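Local coordinates for protein methylglyoxal reductase (NADPH-dependent) (Candida albicans SC5314, PDB 6KWS) that probably reduces methylglyoxal using NADPH as the hydride donor, as a member of the dihydroflavonol-4-reductase branch of the NAD(P)-dependent epimerase/dehydratase family, at residues T31-S34 with T35-D39; V59-K62 with G63-D66; D102-K105 with N106-A110. The protein carries 1 engineered substitution. All coordinates share one frame; numbering follows the deposited sequence.

In the fold
Three successive local contacts illustrate how a Rossmann-type fold changes its chemistry from strand end to loop to helix. Contact 1 is a capped strand-to-helix junction, contact 2 a surface beta turn, and contact 3 an uninterrupted length of helix 92-114; both 1 and 3 are partly buried. Contacts 1 and 2 hold Arg-33 and Val-59, respectively, which bind NADPH (absent here), and they meet where Thr-31 packs on Phe-65. Contacts 2 and 3 have centres about 7 Å apart and are joined by the Asn-106 amide, whose ND2 reaches the Gly-60 carbonyl, and by packing of Asp-66 on Ala-110. Contacts 1 and 3 do not touch. Capping dominates the first, a glycine-dependent turn the second and repeated backbone bonding the third.

Contact 1: T31-S34 with T35-D39; sequences TVRS and TAKGD
Val-32 and Gly-38 face each other, CA to CA 5.8 Å, because the chain leaves strand 27-32, turns at Arg-33 and Ser-34 and doubles back as helix 35-44. This is the strand-to-helix corner of a Rossmann beta-alpha-beta unit, which continues into strand 51-55. Ser-34 is the N-cap. Its OG sits between its own backbone N and carbonyl carbon (chi1 54°), a rotation that turns the hydroxyl back over the first helical turn, where it accepts a weak but nearly straight bond from Lys-37 N (3.4 Å, 169° at the hydrogen). The first regular helical bond runs from Gly-38 N to Ser-34 O at 3.1 Å, the donor tilted 24° from the carbonyl plane. Next to the cap, CG2 of Val-32 rests on CA of Gly-38 at 3.7 Å, and its CB meets CB of Lys-37 at 3.9 Å; Tyr-53 of strand 51-55 also packs on Val-32. Bends at chi2 and chi3 curl the guanidinium of Arg-33, an NADPH-binding residue, back beside Val-32, whose CB lies above one face, toward its rim. At the edge of that group, near its plane, Lys-37 CD stands 3.5 Å from Arg-33 NH2.

Contact 2: V59-K62 with G63-D66; sequences VGTK and GAFD
Val-59 and Phe-65 make the apolar contact that brings the two flanks of the loop together: CB of Val-59 lies 3.7 Å from both CE1 and CZ of the ring, the two side chains meeting at a slant. Beside it, the carbonyl O of Val-59 meets the ring edge near its plane, 3.4 Å from CE1. With CG beside its backbone N (chi1 -73°), Phe-65 swings the ring back until its CE1-CZ edge reaches Val-59, which is itself an NADPH-binding residue. Between them the chain reverses in a type II beta turn from Thr-61 to Ala-64, closed by the bond from Ala-64 N to Thr-61 O at 3.2 Å; the donor stands well above the carbonyl plane. Gly-63 takes the third position with a positive phi of 77°, a backbone shape that leaves no room for a beta carbon beside the Lys-62 carbonyl O and so calls for glycine. Inside the turn, CB of Ala-64 packs 3.5 Å from Thr-61 O, with Thr-61 OG1 alongside. That hydroxyl bonds the carbonyl of Asp-58, whose carboxylate accepts from Gly-60 N; Asp-58, another NADPH-binding residue, thus bonds to both just ahead of the turn. Farther out, Phe-65 precedes helix 66-71 as its N-cap residue, its ring meets Phe-78 of strand 75-80 edge-to-face, and Asp-66 packs against Phe-114 of helix 92-114.

Contact 3: D102-K105 with N106-A110; sequences DGTK and NVLQA
Gln-109 N donates to Lys-105 O at 2.8 Å, the shortest of four successive helical bonds that join 102-105 to 106-110. The others are Asn-106 N to Asp-102 O, Val-107 N to Gly-103 O, and Leu-108 N to Thr-104 O, this last at 3.2 Å. The bond to Asp-102 is almost straight, 170° at the hydrogen, and its donor lies nearly along the C=O axis. Around these bonds the side chains lean back on the carbonyls of the preceding turn. CG of Asn-106, anti to its own carbonyl carbon (chi1 -69°), sits 3.3 Å from Asp-102 O, which places the flat amide beside that carbonyl; its ND2 instead bonds Gly-60 O in the neighbouring loop, fixing the rotation of the amide. Leu-108 takes a similar first torsion, and its CG rests 3.5 Å from Thr-104 O. Val-107 has CB 3.6 Å from Gly-103 O, while Gln-109 sets CB against Lys-105 O. The branches then diverge by helix face. Thr-104, whose hydroxyl bonds Ala-100 O one turn earlier, packs on Ala-171 and Ala-175 of helix 160-181, and Leu-108 meets Phe-178 of the same helix. Val-107 turns to the sheet, against Phe-78 and His-80 of strand 75-80, and Ala-110 lies on Leu-69 of helix 66-71. One length of helix thus presents an apolar face to the sheet, another to helix 160-181, and a polar amide to the loop that holds the NADPH-binding Val-59. Helix 92-114 is the crossover helix between the adjacent parallel strands 75-80 and 120-124, the beta-alpha-beta arrangement of the Rossmann fold.

Contact 1: T31-S34 with T35-D39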
loop_
_atom_site.group_PDB
_atom_site.type_symbol
_atom_site.label_atom_id
_atom_site.label_comp_id
_atom_site.label_asym_id
_atom_site.label_seq_id
_atom_site.Cartn_x
_atom_site.Cartn_y
_atom_site.Cartn_z
ATOM N N THR A 31 6.679 -3.199 14.459
ATOM C CA THR A 31 5.648 -3.078 15.468
ATOM C C THR A 31 4.470 -3.924 15.028
ATOM O O THR A 31 4.150 -4.003 13.833
ATOM C CB THR A 31 5.209 -1.625 15.697
ATOM O OG1 THR A 31 4.347 -1.193 14.634
ATOM C CG2 THR A 31 6.418 -0.691 15.822
ATOM N N VAL A 32 3.855 -4.582 16.002
ATOM C CA VAL A 32 2.748 -5.491 15.772
ATOM C C VAL A 32 1.758 -5.249 16.889
ATOM O O VAL A 32 2.083 -4.628 17.901
ATOM C CB VAL A 32 3.194 -6.966 15.752
ATOM C CG1 VAL A 32 4.025 -7.238 14.519
ATOM C CG2 VAL A 32 3.975 -7.296 17.017
ATOM N N ARG A 33 0.542 -5.761 16.705
ATOM C CA ARG A 33 -0.543 -5.459 17.635
ATOM C C ARG A 33 -0.645 -6.434 18.798
ATOM O O ARG A 33 -1.364 -6.123 19.756
ATOM C CB ARG A 33 -1.923 -5.418 16.928
ATOM C CG ARG A 33 -2.194 -4.281 15.863
ATOM C CD ARG A 33 -1.136 -4.210 14.734
ATOM N NE ARG A 33 -0.885 -5.567 14.240
ATOM C CZ ARG A 33 0.073 -5.994 13.424
ATOM N NH1 ARG A 33 0.970 -5.189 12.902
ATOM N NH2 ARG A 33 0.103 -7.280 13.153
ATOM N N SER A 34 0.030 -7.594 18.739
ATOM C CA SER A 34 0.002 -8.565 19.830
ATOM C C SER A 34 1.256 -9.430 19.793
ATOM O O SER A 34 2.003 -9.433 18.813
ATOM C CB SER A 34 -1.236 -9.468 19.775
ATOM O OG SER A 34 -1.346 -10.088 18.512
ATOM N N THR A 35 1.469 -10.180 20.882
ATOM C CA THR A 35 2.562 -11.149 20.923
ATOM C C THR A 35 2.374 -12.240 19.873
ATOM O O THR A 35 3.344 -12.673 19.235
ATOM C CB THR A 35 2.665 -11.778 22.321
ATOM O OG1 THR A 35 2.966 -10.764 23.277
ATOM C CG2 THR A 35 3.769 -12.821 22.367
ATOM N N ALA A 36 1.136 -12.713 19.693
ATOM C CA ALA A 36 0.876 -13.707 18.654
ATOM C C ALA A 36 1.344 -13.206 17.293
ATOM O O ALA A 36 2.113 -13.884 16.604
ATOM C CB ALA A 36 -0.610 -14.069 18.610
ATOM N N LYS A 37 0.907 -12.002 16.906
ATOM C CA LYS A 37 1.334 -11.431 15.633
ATOM C C LYS A 37 2.851 -11.379 15.532
ATOM O O LYS A 37 3.416 -11.699 14.480
ATOM C CB LYS A 37 0.749 -10.030 15.451
ATOM C CG LYS A 37 -0.759 -9.971 15.324
ATOM C CD LYS A 37 -1.195 -10.438 13.952
ATOM C CE LYS A 37 -2.579 -9.901 13.588
ATOM N NZ LYS A 37 -2.937 -10.316 12.201
ATOM N N GLY A 38 3.523 -10.996 16.626
ATOM C CA GLY A 38 4.969 -10.824 16.593
ATOM C C GLY A 38 5.719 -12.141 16.574
ATOM O O GLY A 38 6.629 -12.331 15.760
ATOM N N ASP A 39 5.353 -13.069 17.471
ATOM C CA ASP A 39 5.931 -14.411 17.418
ATOM C C ASP A 39 5.753 -15.019 16.035
ATOM O O ASP A 39 6.670 -15.648 15.492
ATOM C CB ASP A 39 5.289 -15.325 18.464
ATOM C CG ASP A 39 5.647 -14.946 19.893
ATOM O OD1 ASP A 39 6.644 -14.207 20.109
ATOM O OD2 ASP A 39 4.913 -15.411 20.803
#

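Contact 2: V59-K62 with G63-D66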
loop_
_atom_site.group_PDB
_atom_site.type_symbol
_atom_site.label_atom_id
_atom_site.label_comp_id
_atom_site.label_asym_id
_atom_site.label_seq_id
_atom_site.Cartn_x
_atom_site.Cartn_y
_atom_site.Cartn_z
ATOM N N VAL A 59 -2.410 1.881 16.838
ATOM C CA VAL A 59 -1.323 2.707 16.319
ATOM C C VAL A 59 -1.764 4.133 16.060
ATOM O O VAL A 59 -0.920 4.985 15.766
ATOM C CB VAL A 59 -0.679 2.092 15.055
ATOM C CG1 VAL A 59 -0.358 0.626 15.287
ATOM C CG2 VAL A 59 -1.564 2.266 13.843
ATOM N N GLY A 60 -3.042 4.443 16.235
ATOM C CA GLY A 60 -3.497 5.804 16.046
ATOM C C GLY A 60 -3.655 6.626 17.311
ATOM O O GLY A 60 -3.875 7.839 17.222
ATOM N N THR A 61 -3.545 6.009 18.488
ATOM C CA THR A 61 -3.803 6.729 19.730
ATOM C C THR A 61 -2.624 7.623 20.112
ATOM O O THR A 61 -1.504 7.483 19.613
ATOM C CB THR A 61 -4.095 5.764 20.881
ATOM O OG1 THR A 61 -3.051 4.792 20.958
ATOM C CG2 THR A 61 -5.452 5.053 20.679
ATOM N N LYS A 62 -2.896 8.557 21.017
ATOM C CA LYS A 62 -1.879 9.505 21.456
ATOM C C LYS A 62 -0.746 8.767 22.156
ATOM O O LYS A 62 -0.983 7.998 23.091
ATOM C CB LYS A 62 -2.503 10.534 22.397
ATOM C CG LYS A 62 -2.020 11.946 22.189
ATOM C CD LYS A 62 -3.216 12.891 22.184
ATOM C CE LYS A 62 -2.857 14.273 21.663
ATOM N NZ LYS A 62 -4.103 15.044 21.362
ATOM N N GLY A 63 0.482 8.976 21.692
ATOM C CA GLY A 63 1.599 8.345 22.361
ATOM C C GLY A 63 1.806 6.869 22.080
ATOM O O GLY A 63 2.636 6.241 22.748
ATOM N N ALA A 64 1.099 6.290 21.100
ATOM C CA ALA A 64 1.231 4.861 20.826
ATOM C C ALA A 64 2.685 4.457 20.586
ATOM O O ALA A 64 3.117 3.378 21.013
ATOM C CB ALA A 64 0.365 4.472 19.626
ATOM N N PHE A 65 3.461 5.318 19.927
ATOM C CA PHE A 65 4.813 4.983 19.504
ATOM C C PHE A 65 5.912 5.587 20.386
ATOM O O PHE A 65 7.084 5.566 19.985
ATOM C CB PHE A 65 5.022 5.416 18.046
ATOM C CG PHE A 65 4.303 4.548 17.042
ATOM C CD1 PHE A 65 3.043 4.900 16.563
ATOM C CD2 PHE A 65 4.884 3.375 16.582
ATOM C CE1 PHE A 65 2.376 4.101 15.647
ATOM C CE2 PHE A 65 4.226 2.576 15.668
ATOM C CZ PHE A 65 2.966 2.942 15.200
ATOM N N ASP A 66 5.581 6.114 21.574
ATOM C CA ASP A 66 6.607 6.768 22.391
ATOM C C ASP A 66 7.558 5.750 22.992
ATOM O O ASP A 66 8.781 5.859 22.842
ATOM C CB ASP A 66 5.963 7.589 23.505
ATOM C CG ASP A 66 4.954 8.557 22.977
ATOM O OD1 ASP A 66 4.470 8.299 21.855
ATOM O OD2 ASP A 66 4.618 9.541 23.675
#

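Contact 3: D102-K105 with N106-A110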
loop_
_atom_site.group_PDB
_atom_site.type_symbol
_atom_site.label_atom_id
_atom_site.label_comp_id
_atom_site.label_asym_id
_atom_site.label_seq_id
_atom_site.Cartn_x
_atom_site.Cartn_y
_atom_site.Cartn_z
ATOM N N ASP A 102 -6.237 12.043 12.911
ATOM C CA ASP A 102 -5.655 12.063 14.248
ATOM C C ASP A 102 -4.536 11.036 14.384
ATOM O O ASP A 102 -3.475 11.342 14.947
ATOM C CB ASP A 102 -6.742 11.834 15.299
ATOM C CG ASP A 102 -7.765 12.972 15.343
ATOM O OD1 ASP A 102 -7.370 14.135 15.089
ATOM O OD2 ASP A 102 -8.961 12.701 15.617
ATOM N N GLY A 103 -4.746 9.820 13.865
ATOM C CA GLY A 103 -3.682 8.826 13.880
ATOM C C GLY A 103 -2.390 9.346 13.279
ATOM O O GLY A 103 -1.305 9.153 13.836
ATOM N N THR A 104 -2.490 10.047 12.145
ATOM C CA THR A 104 -1.281 10.515 11.474
ATOM C C THR A 104 -0.577 11.599 12.286
ATOM O O THR A 104 0.658 11.618 12.367
ATOM C CB THR A 104 -1.625 11.013 10.074
ATOM O OG1 THR A 104 -2.436 10.033 9.418
ATOM C CG2 THR A 104 -0.358 11.221 9.249
ATOM N N LYS A 105 -1.339 12.506 12.898
ATOM C CA LYS A 105 -0.729 13.533 13.734
ATOM C C LYS A 105 -0.061 12.918 14.966
ATOM O O LYS A 105 1.073 13.288 15.319
ATOM C CB LYS A 105 -1.786 14.563 14.133
ATOM C CG LYS A 105 -2.025 15.665 13.091
ATOM C CD LYS A 105 -3.505 16.069 13.069
ATOM C CE LYS A 105 -3.734 17.434 12.444
ATOM N NZ LYS A 105 -4.513 18.286 13.385
ATOM N N ASN A 106 -0.741 11.962 15.619
ATOM C CA ASN A 106 -0.171 11.309 16.795
ATOM C C ASN A 106 1.140 10.592 16.466
ATOM O O ASN A 106 2.108 10.670 17.236
ATOM C CB ASN A 106 -1.179 10.333 17.394
ATOM C CG ASN A 106 -2.381 11.032 18.030
ATOM O OD1 ASN A 106 -2.294 12.178 18.477
ATOM N ND2 ASN A 106 -3.512 10.326 18.085
ATOM N N VAL A 107 1.200 9.900 15.323
ATOM C CA VAL A 107 2.417 9.176 14.947
ATOM C C VAL A 107 3.573 10.147 14.758
ATOM O O VAL A 107 4.660 9.966 15.321
ATOM C CB VAL A 107 2.175 8.334 13.675
ATOM C CG1 VAL A 107 3.449 7.675 13.192
ATOM C CG2 VAL A 107 1.107 7.294 13.908
ATOM N N LEU A 108 3.358 11.193 13.953
ATOM C CA LEU A 108 4.415 12.166 13.702
ATOM C C LEU A 108 4.779 12.933 14.968
ATOM O O LEU A 108 5.949 13.285 15.176
ATOM C CB LEU A 108 3.984 13.127 12.607
ATOM C CG LEU A 108 3.876 12.500 11.230
ATOM C CD1 LEU A 108 3.212 13.506 10.331
ATOM C CD2 LEU A 108 5.252 12.090 10.689
ATOM N N GLN A 109 3.790 13.207 15.829
ATOM C CA GLN A 109 4.104 13.855 17.099
ATOM C C GLN A 109 5.063 13.005 17.935
ATOM O O GLN A 109 6.046 13.523 18.482
ATOM C CB GLN A 109 2.825 14.166 17.875
ATOM C CG GLN A 109 3.089 15.014 19.111
ATOM C CD GLN A 109 3.167 16.497 18.781
ATOM O OE1 GLN A 109 2.304 17.029 18.082
ATOM N NE2 GLN A 109 4.230 17.162 19.250
ATOM N N ALA A 110 4.817 11.693 18.026
ATOM C CA ALA A 110 5.751 10.845 18.764
ATOM C C ALA A 110 7.146 10.917 18.156
ATOM O O ALA A 110 8.143 11.034 18.877
ATOM C CB ALA A 110 5.252 9.403 18.810
#